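Side-chain contacts in sepf-like protein (Archaeoglobus fulgidus, PDB 3ZIE), which probably helps to tether the cell-division ring to the membrane, as SepF proteins do: residues H36-L39 against T40-R43; N12-P15 against E16-E20; A29-A32 against F33-D37. The protein carries 1 engineered substitution. One frame throughout, in Å; residues are numbered along the deposited sequence.

Interaction 1. Residues H36-L39 against T40-R43; sequences HDKL and TLDR
Asp37 and Thr40 face each other across the first turn of helix 38-55, with Asp37 as N-cap. The carboxylate reaches over the opening of the helix: Asp37 OD1 accepts a weak but nearly straight bond from Thr40 N (3.3 Å, 169°), while Asp37 OD2 takes a second weak bond from Thr40 OG1 at 3.0 Å. Each oxygen thus has its own donor on the same residue, which should limit rotation of the carboxylate. Thr40 can supply both because its first torsion (chi1 -65°) sets OG1 beside the backbone N and CG2 opposite that N. Aspartate suits the N-cap well: it is short enough to fold back on the turn, and its negative charge probably meets the positive end of the helix dipole favourably.

Behind this cap the regular backbone ladder starts. Leu41 N donates to Asp37 O at 2.9 Å, so the capping residue holds the turn by main chain as well as side chain, and Asp42 N follows with a bond to Lys38 O (2.8 Å). One rung further, Arg43 N binds Leu39 O at 3.1 Å, and the side chains of that pair lean across one another on the surface. Leu39 has CG opposite its backbone N (chi1 171°), which carries the isobutyl group forward along the helix to Arg43. There Leu39 CD2 meets the guanidinium obliquely, neither over its face nor at its edge, 3.5 Å from Arg43 NH2, and Leu39 CD1 is 3.8 Å from Arg43 NE. Arginine suits this exposed position, since its charge can probably stay hydrated while a leucine lies against the guanidinium.

Leu39 and the Asp37 carboxylate lie at the surface. Leu41 turns instead to Ile31, in the loop following strand 26-30, and Arg43 touches Leu11 in the loop ahead of helix 14-22.

Interaction 2. Residues N12-P15 against E16-E20; sequences NEVP and EIKRE
Pro15 and Arg19 pair one turn apart on helix 14-22, the helix of the beta-alpha-beta unit that links strands 2-7 and 26-30. Proline is well placed in the first turn of a helix, where its missing N-H costs no backbone bond. Its carbonyl O accepts from Arg19 N at 3.1 Å, and the arginine side chain then doubles back over the same group. Arg19 CB begins 3.7 Å from Pro15 O. The chain runs outward until chi3 (-104°) bends it; NE also faces Pro15 O, at longer range, and the guanidinium returns with Pro15 O over the centre of one face, 3.8 Å from Arg19 CZ. At the tip the two branches part: Arg19 NH2 rests 3.8 Å from Pro15 CB, while Arg19 NH1 makes a salt bridge to Glu16 OE1 at 2.8 Å. That oxygen lies at the guanidinium edge, only 14° out of its plane.

On another side of the helix, Val14 CG1 lies against the extended aliphatic chain of Lys18, 3.8 Å from Lys18 CE, and Lys18 also packs on Leu51 of helix 38-55. Ile17, buried, touches Leu48 of that helix and Ile81 of the second subunit. Glu13 turns its carboxylate back to Thr9 N. A water stands in where a direct bond from Glu16 N to Asn12 O would be, donating to Asn12 O at 2.6 Å and accepting from Glu16 N at 3.0 Å.

Interaction 3. Residues A29-A32 against F33-D37; sequences ADIA and FIKHD
An Asx turn at Asp30 leads out of strand 26-30 into a short 3-10 turn, where Ile31 meets Ile34; a type I beta turn from Ile34 to Asp37 then delivers the chain to helix 38-55. Ile34 N donates to Ile31 O at 3.1 Å, approaching from above the carbonyl plane (49° out of it) rather than on a lone pair. The next bond, from Lys35 N to Ala32 O, is weak.

The two isoleucines close the turn on its inner side, with Ile31 CB 4.2 Å from Ile34 CG1. At Ile34, chi1 of 59° puts CG1 in the crowded position between backbone N and carbonyl carbon, which brings Ile34 CG1 over the turn, 3.4 Å from Ile31 O. Apolar side chains suit these two buried places: Ile31 packs on Val67 of strand 66-70, and Ile34 on Val44 of helix 38-55. Lys35 lends its aliphatic part, Lys35 CG standing 4.4 Å from Ile31 CG1, before the bent chain carries NZ away to a salt bridge with Glu64.

Polar groups hold the strand end. Asp30 OD1 accepts from Ala32 N at 3.0 Å, the donor lying 41° out of the carboxylate plane. Aspartate suits this place, since its short side chain can reach a backbone N two residues on. The other oxygen, OD2, lies near Glu7 OE1, a crowding of like charges that could raise the pKa of one of them. Ala32 and Phe33 are exposed, the Phe33 side chain touching Thr9 and Ala32 touching Asp65.

Water bridges both ends of the turn. One molecule spans Asp30 O and Phe33 N; the other donates to Ala32 O at 2.9 Å and accepts a weak bond from His36 N.

Interactions 3 and 1 are consecutive steps of one connection, sharing His36 and Asp37: the turns after strand 26-30 end where the cap of helix 38-55 begins. Their centres are about 8 Å apart, and the two touch. Leu41 CB packs 3.5 Å from Ile34 O, Leu41 CD1 lies 4.1 Å from Ile31 CD1, and Thr40 CG2 is 4.2 Å from Ile34 CG2, so the first helical turn sits directly on the loop. Interaction 2, earlier in the chain on helix 14-22, touches neither; its centre is about 17 Å from that of interaction 1 and about 16 Å from that of interaction 3. It alone of the three meets the second subunit.

Interaction 1. Residues H36-L39 against T40-R43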
ATOM      1  N   HIS B  36      18.439   8.455   4.906  1.00 20.89           N
ATOM      2  CA  HIS B  36      19.751   8.814   5.462  1.00 22.08           C
ATOM      3  C   HIS B  36      19.896  10.282   5.726  1.00 22.34           C
ATOM      4  O   HIS B  36      21.000  10.780   5.899  1.00 23.59           O
ATOM      5  CB  HIS B  36      20.913   8.233   4.658  1.00 23.35           C
ATOM      6  CG  HIS B  36      21.031   6.742   4.815  1.00 25.75           C
ATOM      7  ND1 HIS B  36      21.643   6.154   5.903  1.00 27.74           N
ATOM      8  CD2 HIS B  36      20.528   5.722   4.074  1.00 27.41           C
ATOM      9  CE1 HIS B  36      21.551   4.837   5.803  1.00 29.37           C
ATOM     10  NE2 HIS B  36      20.910   4.549   4.683  1.00 29.30           N
ATOM     11  N   ASP B  37      18.773  10.993   5.780  1.00 20.94           N
ATOM     12  CA  ASP B  37      18.792  12.350   6.344  1.00 20.24           C
ATOM     13  C   ASP B  37      17.888  12.216   7.535  1.00 17.85           C
ATOM     14  O   ASP B  37      16.729  12.583   7.454  1.00 14.29           O
ATOM     15  CB  ASP B  37      18.226  13.411   5.413  1.00 21.46           C
ATOM     16  CG  ASP B  37      18.325  14.812   6.015  1.00 26.94           C
ATOM     17  OD1 ASP B  37      18.498  15.010   7.283  1.00 29.19           O
ATOM     18  OD2 ASP B  37      18.218  15.752   5.210  1.00 30.99           O
ATOM     19  N   LYS B  38      18.423  11.656   8.606  1.00 15.36           N
ATOM     20  CA  LYS B  38      17.593  11.275   9.720  1.00 16.06           C
ATOM     21  C   LYS B  38      16.898  12.415  10.415  1.00 14.61           C
ATOM     22  O   LYS B  38      15.823  12.252  10.887  1.00 15.55           O
ATOM     23  CB  LYS B  38      18.356  10.416  10.640  1.00 15.36           C
ATOM     24  CG  LYS B  38      18.646   9.161   9.879  1.00 20.72           C
ATOM     25  CD  LYS B  38      19.443   8.213  10.611  1.00 23.64           C
ATOM     26  CE  LYS B  38      19.680   7.097   9.641  1.00 25.96           C
ATOM     27  NZ  LYS B  38      20.465   6.136  10.340  1.00 27.47           N
ATOM     28  N   LEU B  39      17.491  13.592  10.423  1.00 14.81           N
ATOM     29  CA  LEU B  39      16.806  14.698  11.030  1.00 14.80           C
ATOM     30  C   LEU B  39      15.496  15.001  10.262  1.00 15.18           C
ATOM     31  O   LEU B  39      14.416  15.136  10.854  1.00 12.94           O
ATOM     32  CB  LEU B  39      17.702  15.906  11.103  1.00 14.31           C
ATOM     33  CG  LEU B  39      16.947  17.194  11.550  1.00 14.07           C
ATOM     34  CD1 LEU B  39      16.110  17.078  12.910  1.00 12.82           C
ATOM     35  CD2 LEU B  39      17.949  18.393  11.623  1.00 16.63           C
ATOM     36  N   THR B  40      15.598  15.062   8.939  1.00 13.60           N
ATOM     37  CA  THR B  40      14.450  15.307   8.100  1.00 13.62           C
ATOM     38  C   THR B  40      13.476  14.120   8.255  1.00 12.49           C
ATOM     39  O   THR B  40      12.294  14.328   8.427  1.00 12.96           O
ATOM     40  CB  THR B  40      14.885  15.418   6.651  1.00 13.14           C
ATOM     41  OG1 THR B  40      15.712  16.572   6.539  1.00 15.48           O
ATOM     42  CG2 THR B  40      13.703  15.540   5.740  1.00 14.33           C
ATOM     43  N   LEU B  41      13.991  12.904   8.285  1.00 12.29           N
ATOM     44  CA  LEU B  41      13.091  11.753   8.398  1.00 14.44           C
ATOM     45  C   LEU B  41      12.281  11.734   9.712  1.00 14.95           C
ATOM     46  O   LEU B  41      11.027  11.471   9.760  1.00 14.02           O
ATOM     47  CB  LEU B  41      13.912  10.484   8.281  1.00 15.12           C
ATOM     48  CG  LEU B  41      13.281   9.173   8.740  1.00 16.86           C
ATOM     49  CD1 LEU B  41      12.311   8.737   7.682  1.00 16.48           C
ATOM     50  CD2 LEU B  41      14.371   8.144   8.926  1.00 18.48           C
ATOM     51  N   ASP B  42      12.993  12.012  10.792  1.00 14.00           N
ATOM     52  CA  ASP B  42      12.339  12.106  12.090  1.00 14.39           C
ATOM     53  C   ASP B  42      11.248  13.157  12.132  1.00 14.05           C
ATOM     54  O   ASP B  42      10.207  12.874  12.711  1.00 13.85           O
ATOM     55  CB  ASP B  42      13.342  12.303  13.234  1.00 14.45           C
ATOM     56  CG  ASP B  42      14.219  11.118  13.436  1.00 17.84           C
ATOM     57  OD1 ASP B  42      13.916  10.017  12.886  1.00 21.08           O
ATOM     58  OD2 ASP B  42      15.214  11.268  14.150  1.00 18.25           O
ATOM     59  N   ARG B  43      11.446  14.336  11.525  1.00 13.55           N
ATOM     60  CA  ARG B  43      10.440  15.395  11.538  1.00 14.02           C
ATOM     61  C   ARG B  43       9.229  14.971  10.729  1.00 14.11           C
ATOM     62  O   ARG B  43       8.068  15.202  11.135  1.00 11.53           O
ATOM     63  CB  ARG B  43      10.916  16.720  10.901  1.00 15.00           C
ATOM     64  CG  ARG B  43      12.098  17.431  11.546  1.00 20.69           C
ATOM     65  CD  ARG B  43      12.248  18.797  10.921  1.00 26.04           C
ATOM     66  NE  ARG B  43      13.554  19.359  11.193  1.00 32.25           N
ATOM     67  CZ  ARG B  43      14.237  20.154  10.358  1.00 36.01           C
ATOM     68  NH1 ARG B  43      13.734  20.464   9.157  1.00 37.27           N
ATOM     69  NH2 ARG B  43      15.444  20.637  10.708  1.00 35.15           N
TER

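Interaction 2. Residues N12-P15 against E16-E20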
ATOM      1  N   ASN B  12       8.225  19.227   2.344  1.00 18.94           N
ATOM      2  CA  ASN B  12       7.233  19.853   1.456  1.00 20.50           C
ATOM      3  C   ASN B  12       6.067  18.945   0.965  1.00 19.87           C
ATOM      4  O   ASN B  12       5.059  19.477   0.460  1.00 22.02           O
ATOM      5  CB  ASN B  12       7.933  20.498   0.255  1.00 21.92           C
ATOM      6  CG  ASN B  12       8.824  21.641   0.657  1.00 25.05           C
ATOM      7  OD1 ASN B  12       9.944  21.817   0.119  1.00 25.83           O
ATOM      8  ND2 ASN B  12       8.348  22.425   1.617  1.00 23.88           N
ATOM      9  N   GLU B  13       6.169  17.622   1.132  1.00 17.24           N
ATOM     10  CA  GLU B  13       5.041  16.698   0.772  1.00 16.23           C
ATOM     11  C   GLU B  13       4.002  16.469   1.873  1.00 15.08           C
ATOM     12  O   GLU B  13       2.892  15.978   1.621  1.00 13.23           O
ATOM     13  CB  GLU B  13       5.564  15.355   0.251  1.00 16.94           C
ATOM     14  CG  GLU B  13       6.368  15.479  -1.052  1.00 18.53           C
ATOM     15  CD  GLU B  13       7.762  16.070  -0.775  1.00 20.88           C
ATOM     16  OE1 GLU B  13       8.521  15.437  -0.014  1.00 21.47           O
ATOM     17  OE2 GLU B  13       8.073  17.183  -1.263  1.00 23.75           O
ATOM     18  N   VAL B  14       4.350  16.836   3.107  1.00 15.10           N
ATOM     19  CA  VAL B  14       3.479  16.563   4.268  1.00 14.03           C
ATOM     20  C   VAL B  14       2.139  17.256   4.140  1.00 13.33           C
ATOM     21  O   VAL B  14       1.127  16.620   4.345  1.00 13.56           O
ATOM     22  CB  VAL B  14       4.166  16.890   5.618  1.00 14.21           C
ATOM     23  CG1 VAL B  14       3.110  16.960   6.771  1.00 12.90           C
ATOM     24  CG2 VAL B  14       5.276  15.875   5.915  1.00 14.76           C
ATOM     25  N   PRO B  15       2.093  18.565   3.739  1.00 15.17           N
ATOM     26  CA  PRO B  15       0.778  19.191   3.750  1.00 13.36           C
ATOM     27  C   PRO B  15      -0.199  18.526   2.749  1.00 13.67           C
ATOM     28  O   PRO B  15      -1.397  18.401   3.054  1.00 12.59           O
ATOM     29  CB  PRO B  15       1.116  20.663   3.380  1.00 16.08           C
ATOM     30  CG  PRO B  15       2.569  20.807   3.909  1.00 15.98           C
ATOM     31  CD  PRO B  15       3.141  19.544   3.391  1.00 15.12           C
ATOM     32  N   GLU B  16       0.277  18.084   1.576  1.00 12.59           N
ATOM     33  CA  GLU B  16      -0.641  17.383   0.633  1.00 13.42           C
ATOM     34  C   GLU B  16      -1.029  15.973   1.142  1.00 11.48           C
ATOM     35  O   GLU B  16      -2.129  15.524   0.865  1.00 13.05           O
ATOM     36  CB  GLU B  16      -0.070  17.287  -0.810  1.00 12.99           C
ATOM     37  CG  GLU B  16      -0.984  16.514  -1.821  1.00 16.52           C
ATOM     38  CD  GLU B  16      -2.403  17.105  -1.953  1.00 20.86           C
ATOM     39  OE1 GLU B  16      -2.554  18.311  -1.713  1.00 23.34           O
ATOM     40  OE2 GLU B  16      -3.373  16.378  -2.246  1.00 20.98           O
ATOM     41  N   ILE B  17      -0.120  15.274   1.833  1.00 11.07           N
ATOM     42  CA  ILE B  17      -0.463  13.967   2.486  1.00 10.87           C
ATOM     43  C   ILE B  17      -1.570  14.196   3.511  1.00  9.87           C
ATOM     44  O   ILE B  17      -2.570  13.446   3.587  1.00  9.88           O
ATOM     45  CB  ILE B  17       0.779  13.312   3.068  1.00  9.82           C
ATOM     46  CG1 ILE B  17       1.750  12.921   1.909  1.00 10.38           C
ATOM     47  CG2 ILE B  17       0.430  12.151   4.054  1.00  9.78           C
ATOM     48  CD1 ILE B  17       3.214  12.584   2.426  1.00 11.49           C
ATOM     49  N   LYS B  18      -1.426  15.275   4.280  1.00 10.19           N
ATOM     50  CA  LYS B  18      -2.444  15.577   5.296  1.00 10.56           C
ATOM     51  C   LYS B  18      -3.783  15.783   4.624  1.00  9.87           C
ATOM     52  O   LYS B  18      -4.804  15.255   5.094  1.00 11.10           O
ATOM     53  CB  LYS B  18      -2.064  16.803   6.154  1.00 11.55           C
ATOM     54  CG  LYS B  18      -0.923  16.517   7.104  1.00 14.49           C
ATOM     55  CD  LYS B  18      -0.511  17.793   7.764  1.00 19.97           C
ATOM     56  CE  LYS B  18       0.148  17.502   9.099  1.00 21.37           C
ATOM     57  NZ  LYS B  18       0.544  18.827   9.745  1.00 23.45           N
ATOM     58  N   ARG B  19      -3.792  16.560   3.537  1.00  9.60           N
ATOM     59  CA  ARG B  19      -5.015  16.870   2.818  1.00 11.11           C
ATOM     60  C   ARG B  19      -5.721  15.600   2.311  1.00  9.64           C
ATOM     61  O   ARG B  19      -6.952  15.470   2.439  1.00  9.97           O
ATOM     62  CB  ARG B  19      -4.756  17.826   1.633  1.00 11.39           C
ATOM     63  CG  ARG B  19      -5.378  19.209   1.776  1.00 20.33           C
ATOM     64  CD  ARG B  19      -4.890  20.186   0.638  1.00 24.66           C
ATOM     65  NE  ARG B  19      -3.898  21.093   1.221  1.00 28.42           N
ATOM     66  CZ  ARG B  19      -2.618  21.237   0.851  1.00 27.36           C
ATOM     67  NH1 ARG B  19      -2.093  20.606  -0.206  1.00 25.09           N
ATOM     68  NH2 ARG B  19      -1.881  22.091   1.544  1.00 28.38           N
ATOM     69  N   GLU B  20      -4.955  14.671   1.757  1.00  8.37           N
ATOM     70  CA  GLU B  20      -5.532  13.380   1.267  1.00  8.81           C
ATOM     71  C   GLU B  20      -6.157  12.517   2.384  1.00  8.53           C
ATOM     72  O   GLU B  20      -7.272  12.014   2.250  1.00  9.93           O
ATOM     73  CB  GLU B  20      -4.452  12.599   0.473  1.00  8.86           C
ATOM     74  CG  GLU B  20      -4.108  13.281  -0.841  1.00 11.94           C
ATOM     75  CD  GLU B  20      -5.228  13.090  -1.898  1.00 16.70           C
ATOM     76  OE1 GLU B  20      -6.376  12.787  -1.524  1.00 17.32           O
ATOM     77  OE2 GLU B  20      -4.959  13.242  -3.110  1.00 18.42           O
TER
HETATM   78  O   HOH W   1       2.530  19.184   0.020  1.00 15.49           O

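Interaction 3. Residues A29-A32 against F33-D37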
ATOM      1  N   ALA B  29       3.391   6.275   1.402  1.00 11.06           N
ATOM      2  CA  ALA B  29       4.501   7.241   1.242  1.00 12.40           C
ATOM      3  C   ALA B  29       5.846   6.543   1.086  1.00 13.33           C
ATOM      4  O   ALA B  29       6.217   5.654   1.901  1.00 13.86           O
ATOM      5  CB  ALA B  29       4.506   8.198   2.446  1.00 12.36           C
ATOM      6  N   ASP B  30       6.589   6.931   0.033  1.00 13.53           N
ATOM      7  CA  ASP B  30       7.919   6.407  -0.184  1.00 13.05           C
ATOM      8  C   ASP B  30       8.865   7.316   0.562  1.00 12.33           C
ATOM      9  O   ASP B  30       8.900   8.507   0.261  1.00 12.46           O
ATOM     10  CB  ASP B  30       8.264   6.427  -1.681  1.00 14.56           C
ATOM     11  CG  ASP B  30       9.598   5.748  -1.985  1.00 18.13           C
ATOM     12  OD1 ASP B  30      10.306   5.327  -1.063  1.00 20.70           O
ATOM     13  OD2 ASP B  30       9.946   5.579  -3.182  1.00 23.96           O
ATOM     14  N   ILE B  31       9.580   6.775   1.554  1.00 12.86           N
ATOM     15  CA  ILE B  31      10.558   7.587   2.307  1.00 12.59           C
ATOM     16  C   ILE B  31      12.022   7.231   1.992  1.00 13.28           C
ATOM     17  O   ILE B  31      12.932   7.694   2.725  1.00 12.01           O
ATOM     18  CB  ILE B  31      10.353   7.476   3.879  1.00 13.16           C
ATOM     19  CG1 ILE B  31      10.452   5.990   4.298  1.00 15.43           C
ATOM     20  CG2 ILE B  31       9.073   8.332   4.271  1.00 13.00           C
ATOM     21  CD1 ILE B  31      10.378   5.624   5.756  1.00 18.98           C
ATOM     22  N   ALA B  32      12.244   6.420   0.936  1.00 12.86           N
ATOM     23  CA  ALA B  32      13.597   5.926   0.612  1.00 13.78           C
ATOM     24  C   ALA B  32      14.612   7.038   0.569  1.00 14.93           C
ATOM     25  O   ALA B  32      15.761   6.873   1.040  1.00 14.87           O
ATOM     26  CB  ALA B  32      13.583   5.188  -0.776  1.00 14.33           C
ATOM     27  N   PHE B  33      14.191   8.167  -0.008  1.00 14.84           N
ATOM     28  CA  PHE B  33      15.107   9.248  -0.321  1.00 17.20           C
ATOM     29  C   PHE B  33      15.705   9.937   0.885  1.00 17.79           C
ATOM     30  O   PHE B  33      16.790  10.571   0.782  1.00 15.94           O
ATOM     31  CB  PHE B  33      14.461  10.308  -1.232  1.00 16.96           C
ATOM     32  CG  PHE B  33      15.467  11.285  -1.814  1.00 20.40           C
ATOM     33  CD1 PHE B  33      16.423  10.849  -2.762  1.00 22.88           C
ATOM     34  CD2 PHE B  33      15.507  12.640  -1.373  1.00 20.96           C
ATOM     35  CE1 PHE B  33      17.395  11.756  -3.299  1.00 23.77           C
ATOM     36  CE2 PHE B  33      16.445  13.550  -1.913  1.00 22.52           C
ATOM     37  CZ  PHE B  33      17.384  13.110  -2.878  1.00 24.12           C
ATOM     38  N   ILE B  34      14.960   9.890   1.997  1.00 17.05           N
ATOM     39  CA  ILE B  34      15.340  10.625   3.190  1.00 16.36           C
ATOM     40  C   ILE B  34      15.708   9.668   4.314  1.00 16.93           C
ATOM     41  O   ILE B  34      15.874  10.112   5.454  1.00 17.70           O
ATOM     42  CB  ILE B  34      14.204  11.587   3.675  1.00 15.41           C
ATOM     43  CG1 ILE B  34      12.893  10.824   4.002  1.00 17.63           C
ATOM     44  CG2 ILE B  34      13.964  12.700   2.681  1.00 16.81           C
ATOM     45  CD1 ILE B  34      11.777  11.643   4.766  1.00 12.28           C
ATOM     46  N   LYS B  35      15.839   8.370   4.024  1.00 16.36           N
ATOM     47  CA  LYS B  35      16.222   7.414   5.060  1.00 19.26           C
ATOM     48  C   LYS B  35      17.611   7.725   5.646  1.00 20.16           C
ATOM     49  O   LYS B  35      17.899   7.363   6.783  1.00 20.31           O
ATOM     50  CB  LYS B  35      16.170   5.973   4.577  1.00 19.29           C
ATOM     51  CG  LYS B  35      14.792   5.297   4.799  1.00 22.31           C
ATOM     52  CD  LYS B  35      14.888   3.815   4.642  1.00 25.21           C
ATOM     53  CE  LYS B  35      15.378   3.121   5.890  1.00 25.32           C
ATOM     54  NZ  LYS B  35      14.259   2.432   6.617  1.00 25.31           N
ATOM     55  N   HIS B  36      18.439   8.455   4.906  1.00 20.89           N
ATOM     56  CA  HIS B  36      19.751   8.814   5.462  1.00 22.08           C
ATOM     57  C   HIS B  36      19.896  10.282   5.726  1.00 22.34           C
ATOM     58  O   HIS B  36      21.000  10.780   5.899  1.00 23.59           O
ATOM     59  CB  HIS B  36      20.913   8.233   4.658  1.00 23.35           C
ATOM     60  CG  HIS B  36      21.031   6.742   4.815  1.00 25.75           C
ATOM     61  ND1 HIS B  36      21.643   6.154   5.903  1.00 27.74           N
ATOM     62  CD2 HIS B  36      20.528   5.722   4.074  1.00 27.41           C
ATOM     63  CE1 HIS B  36      21.551   4.837   5.803  1.00 29.37           C
ATOM     64  NE2 HIS B  36      20.910   4.549   4.683  1.00 29.30           N
ATOM     65  N   ASP B  37      18.773  10.993   5.780  1.00 20.94           N
ATOM     66  CA  ASP B  37      18.792  12.350   6.344  1.00 20.24           C
ATOM     67  C   ASP B  37      17.888  12.216   7.535  1.00 17.85           C
ATOM     68  O   ASP B  37      16.729  12.583   7.454  1.00 14.29           O
ATOM     69  CB  ASP B  37      18.226  13.411   5.413  1.00 21.46           C
ATOM     70  CG  ASP B  37      18.325  14.812   6.015  1.00 26.94           C
ATOM     71  OD1 ASP B  37      18.498  15.010   7.283  1.00 29.19           O
ATOM     72  OD2 ASP B  37      18.218  15.752   5.210  1.00 30.99           O
TER
HETATM   73  O   HOH W   2      11.515   8.921  -0.958  1.00 19.17           O
HETATM   74  O   HOH W   3      18.272   7.690   2.120  1.00 20.10           O